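Local coordinates for vacuolar protein sorting 29 (Cryptosporidium parvum, PDB 2A22) that probably takes part in vacuolar protein sorting and protein transport as a VPS29-family protein with a calcineurin-like phosphoesterase fold, at residues A[188-200]-A[204-215]. Residues are numbered along the deposited sequence; the frame is centred on the assembly and turned at random.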
loop_
_atom_site.group_PDB
_atom_site.type_symbol
_atom_site.label_atom_id
_atom_site.label_comp_id
_atom_site.label_asym_id
_atom_site.label_seq_id
_atom_site.Cartn_x
_atom_site.Cartn_y
_atom_site.Cartn_z
ATOM N N ALA A 188 -10.709 -2.121 6.474
ATOM C CA ALA A 188 -11.223 -2.099 7.848
ATOM C C ALA A 188 -11.032 -3.487 8.441
ATOM O O ALA A 188 -11.504 -4.486 7.880
ATOM C CB ALA A 188 -12.694 -1.721 7.897
ATOM N N LEU A 189 -10.340 -3.532 9.573
ATOM C CA LEU A 189 -10.181 -4.755 10.310
ATOM C C LEU A 189 -10.953 -4.677 11.622
ATOM O O LEU A 189 -10.778 -3.732 12.420
ATOM C CB LEU A 189 -8.692 -5.025 10.551
ATOM C CG LEU A 189 -7.792 -5.136 9.307
ATOM C CD1 LEU A 189 -6.328 -5.116 9.737
ATOM C CD2 LEU A 189 -8.081 -6.391 8.501
ATOM N N GLN A 190 -11.826 -5.651 11.839
ATOM C CA GLN A 190 -12.605 -5.676 13.068
ATOM C C GLN A 190 -12.728 -7.107 13.532
ATOM O O GLN A 190 -13.380 -7.915 12.875
ATOM C CB GLN A 190 -13.996 -5.035 12.878
ATOM C CG GLN A 190 -13.911 -3.582 12.483
ATOM C CD GLN A 190 -15.272 -2.898 12.284
ATOM O OE1 GLN A 190 -16.323 -3.541 12.266
ATOM N NE2 GLN A 190 -15.235 -1.576 12.073
ATOM N N GLY A 191 -12.085 -7.424 14.649
ATOM C CA GLY A 191 -12.032 -8.817 15.096
ATOM C C GLY A 191 -11.553 -9.688 13.955
ATOM O O GLY A 191 -10.477 -9.429 13.400
ATOM N N ASN A 192 -12.347 -10.690 13.576
ATOM C CA ASN A 192 -11.947 -11.620 12.497
ATOM C C ASN A 192 -12.410 -11.184 11.092
ATOM O O ASN A 192 -12.219 -11.915 10.112
ATOM C CB ASN A 192 -12.407 -13.057 12.811
ATOM C CG ASN A 192 -11.577 -13.723 13.938
ATOM O OD1 ASN A 192 -10.379 -13.448 14.105
ATOM N ND2 ASN A 192 -12.221 -14.612 14.704
ATOM N N LYS A 193 -12.982 -9.982 10.992
ATOM C CA LYS A 193 -13.545 -9.478 9.734
ATOM C C LYS A 193 -12.657 -8.455 9.050
ATOM O O LYS A 193 -12.188 -7.497 9.662
ATOM C CB LYS A 193 -14.926 -8.838 9.926
ATOM C CG LYS A 193 -15.839 -9.480 11.006
ATOM C CD LYS A 193 -16.255 -10.874 10.586
ATOM C CE LYS A 193 -17.142 -11.522 11.658
ATOM N NZ LYS A 193 -17.604 -12.836 11.124
ATOM N N VAL A 194 -12.475 -8.669 7.752
ATOM C CA VAL A 194 -11.810 -7.742 6.866
ATOM C C VAL A 194 -12.858 -7.232 5.884
ATOM O O VAL A 194 -13.485 -8.030 5.191
ATOM C CB VAL A 194 -10.757 -8.474 6.061
ATOM C CG1 VAL A 194 -9.986 -7.472 5.172
ATOM C CG2 VAL A 194 -9.846 -9.274 7.020
ATOM N N VAL A 195 -13.050 -5.918 5.849
ATOM C CA VAL A 195 -13.811 -5.285 4.801
ATOM C C VAL A 195 -12.867 -4.355 4.052
ATOM O O VAL A 195 -12.343 -3.369 4.614
ATOM C CB VAL A 195 -15.019 -4.457 5.320
ATOM C CG1 VAL A 195 -15.795 -3.868 4.109
ATOM C CG2 VAL A 195 -15.947 -5.322 6.185
ATOM N N LEU A 196 -12.652 -4.677 2.784
ATOM C CA LEU A 196 -11.672 -3.984 1.979
ATOM C C LEU A 196 -12.363 -3.073 0.976
ATOM O O LEU A 196 -13.115 -3.555 0.134
ATOM C CB LEU A 196 -10.851 -4.992 1.185
ATOM C CG LEU A 196 -9.720 -4.379 0.354
ATOM C CD1 LEU A 196 -8.613 -3.794 1.276
ATOM C CD2 LEU A 196 -9.129 -5.431 -0.569
ATOM N N TYR A 197 -12.055 -1.776 1.035
ATOM C CA TYR A 197 -12.489 -0.829 0.009
ATOM C C TYR A 197 -11.365 -0.450 -0.951
ATOM O O TYR A 197 -10.315 0.036 -0.544
ATOM C CB TYR A 197 -13.046 0.406 0.683
ATOM C CG TYR A 197 -14.234 0.082 1.557
ATOM C CD1 TYR A 197 -15.499 -0.155 0.986
ATOM C CD2 TYR A 197 -14.104 -0.003 2.952
ATOM C CE1 TYR A 197 -16.624 -0.470 1.795
ATOM C CE2 TYR A 197 -15.221 -0.295 3.765
ATOM C CZ TYR A 197 -16.478 -0.529 3.177
ATOM O OH TYR A 197 -17.590 -0.834 3.969
ATOM N N VAL A 198 -11.596 -0.701 -2.233
ATOM C CA VAL A 198 -10.625 -0.450 -3.260
ATOM C C VAL A 198 -11.049 0.779 -4.066
ATOM O O VAL A 198 -12.108 0.775 -4.711
ATOM C CB VAL A 198 -10.508 -1.689 -4.183
ATOM C CG1 VAL A 198 -9.568 -1.415 -5.370
ATOM C CG2 VAL A 198 -10.024 -2.913 -3.371
ATOM N N TYR A 199 -10.229 1.827 -4.032
ATOM C CA TYR A 199 -10.567 3.092 -4.747
ATOM C C TYR A 199 -9.757 3.218 -6.039
ATOM O O TYR A 199 -8.575 2.943 -6.038
ATOM C CB TYR A 199 -10.323 4.322 -3.864
ATOM C CG TYR A 199 -11.264 4.351 -2.679
ATOM C CD1 TYR A 199 -12.452 5.050 -2.739
ATOM C CD2 TYR A 199 -10.985 3.623 -1.526
ATOM C CE1 TYR A 199 -13.344 5.050 -1.656
ATOM C CE2 TYR A 199 -11.848 3.632 -0.446
ATOM C CZ TYR A 199 -13.038 4.326 -0.533
ATOM O OH TYR A 199 -13.899 4.306 0.518
ATOM N N ASP A 200 -10.409 3.596 -7.132
ATOM C CA ASP A 200 -9.710 4.016 -8.330
ATOM C C ASP A 200 -10.382 5.226 -8.984
ATOM O O ASP A 200 -11.585 5.445 -8.806
ATOM C CB ASP A 200 -9.523 2.853 -9.312
ATOM C CG ASP A 200 -10.832 2.422 -9.997
ATOM O OD1 ASP A 200 -11.900 2.442 -9.374
ATOM O OD2 ASP A 200 -10.777 2.015 -11.165
ATOM N N GLY A 204 -12.450 11.045 -14.379
ATOM C CA GLY A 204 -12.806 12.095 -13.436
ATOM C C GLY A 204 -13.592 11.620 -12.217
ATOM O O GLY A 204 -13.859 12.405 -11.316
ATOM N N LYS A 205 -13.940 10.336 -12.164
ATOM C CA LYS A 205 -14.814 9.823 -11.106
ATOM C C LYS A 205 -14.111 8.788 -10.237
ATOM O O LYS A 205 -13.487 7.853 -10.754
ATOM C CB LYS A 205 -16.083 9.212 -11.716
ATOM C CG LYS A 205 -17.159 8.822 -10.697
ATOM C CD LYS A 205 -18.247 7.901 -11.326
ATOM C CE LYS A 205 -19.443 7.628 -10.354
ATOM N NZ LYS A 205 -19.786 8.826 -9.491
ATOM N N THR A 206 -14.189 8.973 -8.920
ATOM C CA THR A 206 -13.672 7.983 -7.987
ATOM C C THR A 206 -14.708 6.864 -7.825
ATOM O O THR A 206 -15.860 7.121 -7.496
ATOM C CB THR A 206 -13.338 8.603 -6.611
ATOM O OG1 THR A 206 -12.351 9.636 -6.766
ATOM C CG2 THR A 206 -12.757 7.537 -5.663
ATOM N N ASN A 207 -14.296 5.638 -8.106
ATOM C CA ASN A 207 -15.090 4.428 -7.856
ATOM C C ASN A 207 -14.592 3.656 -6.614
ATOM O O ASN A 207 -13.395 3.680 -6.335
ATOM C CB ASN A 207 -15.014 3.502 -9.079
ATOM C CG ASN A 207 -15.379 4.217 -10.380
ATOM O OD1 ASN A 207 -16.559 4.503 -10.629
ATOM N ND2 ASN A 207 -14.355 4.519 -11.217
ATOM N N VAL A 208 -15.497 2.958 -5.908
ATOM C CA VAL A 208 -15.139 2.000 -4.835
ATOM C C VAL A 208 -15.619 0.616 -5.176
ATOM O O VAL A 208 -16.742 0.433 -5.621
ATOM C CB VAL A 208 -15.792 2.291 -3.476
ATOM C CG1 VAL A 208 -14.944 1.700 -2.340
ATOM C CG2 VAL A 208 -15.928 3.734 -3.287
ATOM N N ALA A 209 -14.762 -0.368 -4.954
ATOM C CA ALA A 209 -15.173 -1.749 -4.991
ATOM C C ALA A 209 -14.874 -2.322 -3.596
ATOM O O ALA A 209 -13.775 -2.120 -3.057
ATOM C CB ALA A 209 -14.409 -2.483 -6.045
ATOM N N MET A 210 -15.849 -3.005 -3.008
ATOM C CA MET A 210 -15.712 -3.592 -1.677
ATOM C C MET A 210 -15.554 -5.094 -1.831
ATOM O O MET A 210 -16.274 -5.702 -2.631
ATOM C CB MET A 210 -16.978 -3.292 -0.854
ATOM C CG MET A 210 -16.937 -3.844 0.583
ATOM S SD MET A 210 -17.379 -5.596 0.784
ATOM C CE MET A 210 -19.016 -5.620 0.004
ATOM N N SER A 211 -14.611 -5.675 -1.086
ATOM C CA SER A 211 -14.492 -7.114 -0.908
ATOM C C SER A 211 -14.368 -7.399 0.573
ATOM O O SER A 211 -13.703 -6.681 1.319
ATOM C CB SER A 211 -13.234 -7.666 -1.585
ATOM O OG SER A 211 -13.359 -7.606 -2.977
ATOM N N GLU A 212 -14.962 -8.493 0.982
ATOM C CA GLU A 212 -15.107 -8.800 2.384
ATOM C C GLU A 212 -14.593 -10.230 2.588
ATOM O O GLU A 212 -14.817 -11.118 1.751
ATOM C CB GLU A 212 -16.589 -8.705 2.733
ATOM C CG GLU A 212 -16.865 -8.321 4.141
ATOM C CD GLU A 212 -18.246 -8.751 4.595
ATOM O OE1 GLU A 212 -19.249 -8.379 3.941
ATOM O OE2 GLU A 212 -18.299 -9.480 5.611
ATOM N N PHE A 213 -13.871 -10.426 3.687
ATOM C CA PHE A 213 -13.198 -11.670 4.011
ATOM C C PHE A 213 -13.332 -11.860 5.505
ATOM O O PHE A 213 -13.352 -10.877 6.247
ATOM C CB PHE A 213 -11.704 -11.582 3.659
ATOM C CG PHE A 213 -11.444 -11.339 2.203
ATOM C CD1 PHE A 213 -11.327 -12.409 1.320
ATOM C CD2 PHE A 213 -11.352 -10.034 1.703
ATOM C CE1 PHE A 213 -11.108 -12.194 -0.035
ATOM C CE2 PHE A 213 -11.138 -9.802 0.344
ATOM C CZ PHE A 213 -11.004 -10.878 -0.528
ATOM N N SER A 214 -13.393 -13.108 5.959
ATOM C CA SER A 214 -13.386 -13.366 7.396
ATOM C C SER A 214 -12.842 -14.715 7.826
ATOM O O SER A 214 -12.826 -15.654 7.054
ATOM C CB SER A 214 -14.765 -13.119 8.029
ATOM O OG SER A 214 -15.698 -14.106 7.646
ATOM N N LYS A 215 -12.400 -14.730 9.091
ATOM C CA LYS A 215 -11.883 -15.862 9.907
ATOM C C LYS A 215 -10.361 -16.025 9.833
ATOM O O LYS A 215 -9.606 -15.385 10.597
ATOM C CB LYS A 215 -12.613 -17.174 9.635
ATOM C CG LYS A 215 -14.114 -17.094 9.796
ATOM C CD LYS A 215 -14.766 -18.149 8.924
ATOM C CE LYS A 215 -14.730 -19.582 9.529
ATOM N NZ LYS A 215 -15.341 -20.578 8.592
HETATM O O HOH W 1 -18.247 -13.008 8.276
#
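Val208 lies against the ring of Tyr199 on the antiparallel beta hairpin formed by strands 193-202 and 205-214, the last two strands of the alpha-beta-beta-alpha sandwich seen in calcineurin-like phosphoesterases. From CB outward, Val208 keeps to the ring: CB approaches Tyr199 CE1, CG1 stands over one face in a CH-pi contact, 3.9 Å from the centroid of the Tyr199 ring, and CG2 meets Tyr199 CE1 at 3.3 Å. Both side chains point the same way, and Val208 CG1, anti to its own backbone nitrogen (chi1 -155°), also reaches Tyr197 CB. Thr206 CG2 touches the edge of the Tyr199 ring near its plane, while Phe184 of the preceding strand stacks on Tyr199. Farther along this face, Met210 CG touches both Tyr197 CE1 (3.6 Å) and Val195 CG1 (3.7 Å), and Val195 CG2 packs on the aliphatic part of Glu212. Val194, Leu196 and Val198 project from the other face toward the second sheet, where Val155 meets Leu196, Val198 and Phe213. Paired backbone bonds join Val194 to Phe213, Leu196 to Ser211, Val198 to Ala209 and Asp200 to Asn207, tying 205-214 on as the outermost strand of its sheet. Next to the turn that joins the two strands, Asp200 OD1 comes to 3.3 Å from Asn207 CB, with carboxylate and amide planes 48° apart; Asp200 OD2 is taken by a salt bridge to Arg202. At the open end, Asn192 O accepts from Lys215 N. There the Lys193 chain, bent at chi2 (-67°), runs past Ser214, and one water bridges the pair, accepting from Lys193 NZ at 2.9 Å and hydrogen-bonding Ser214 OG at 2.8 Å.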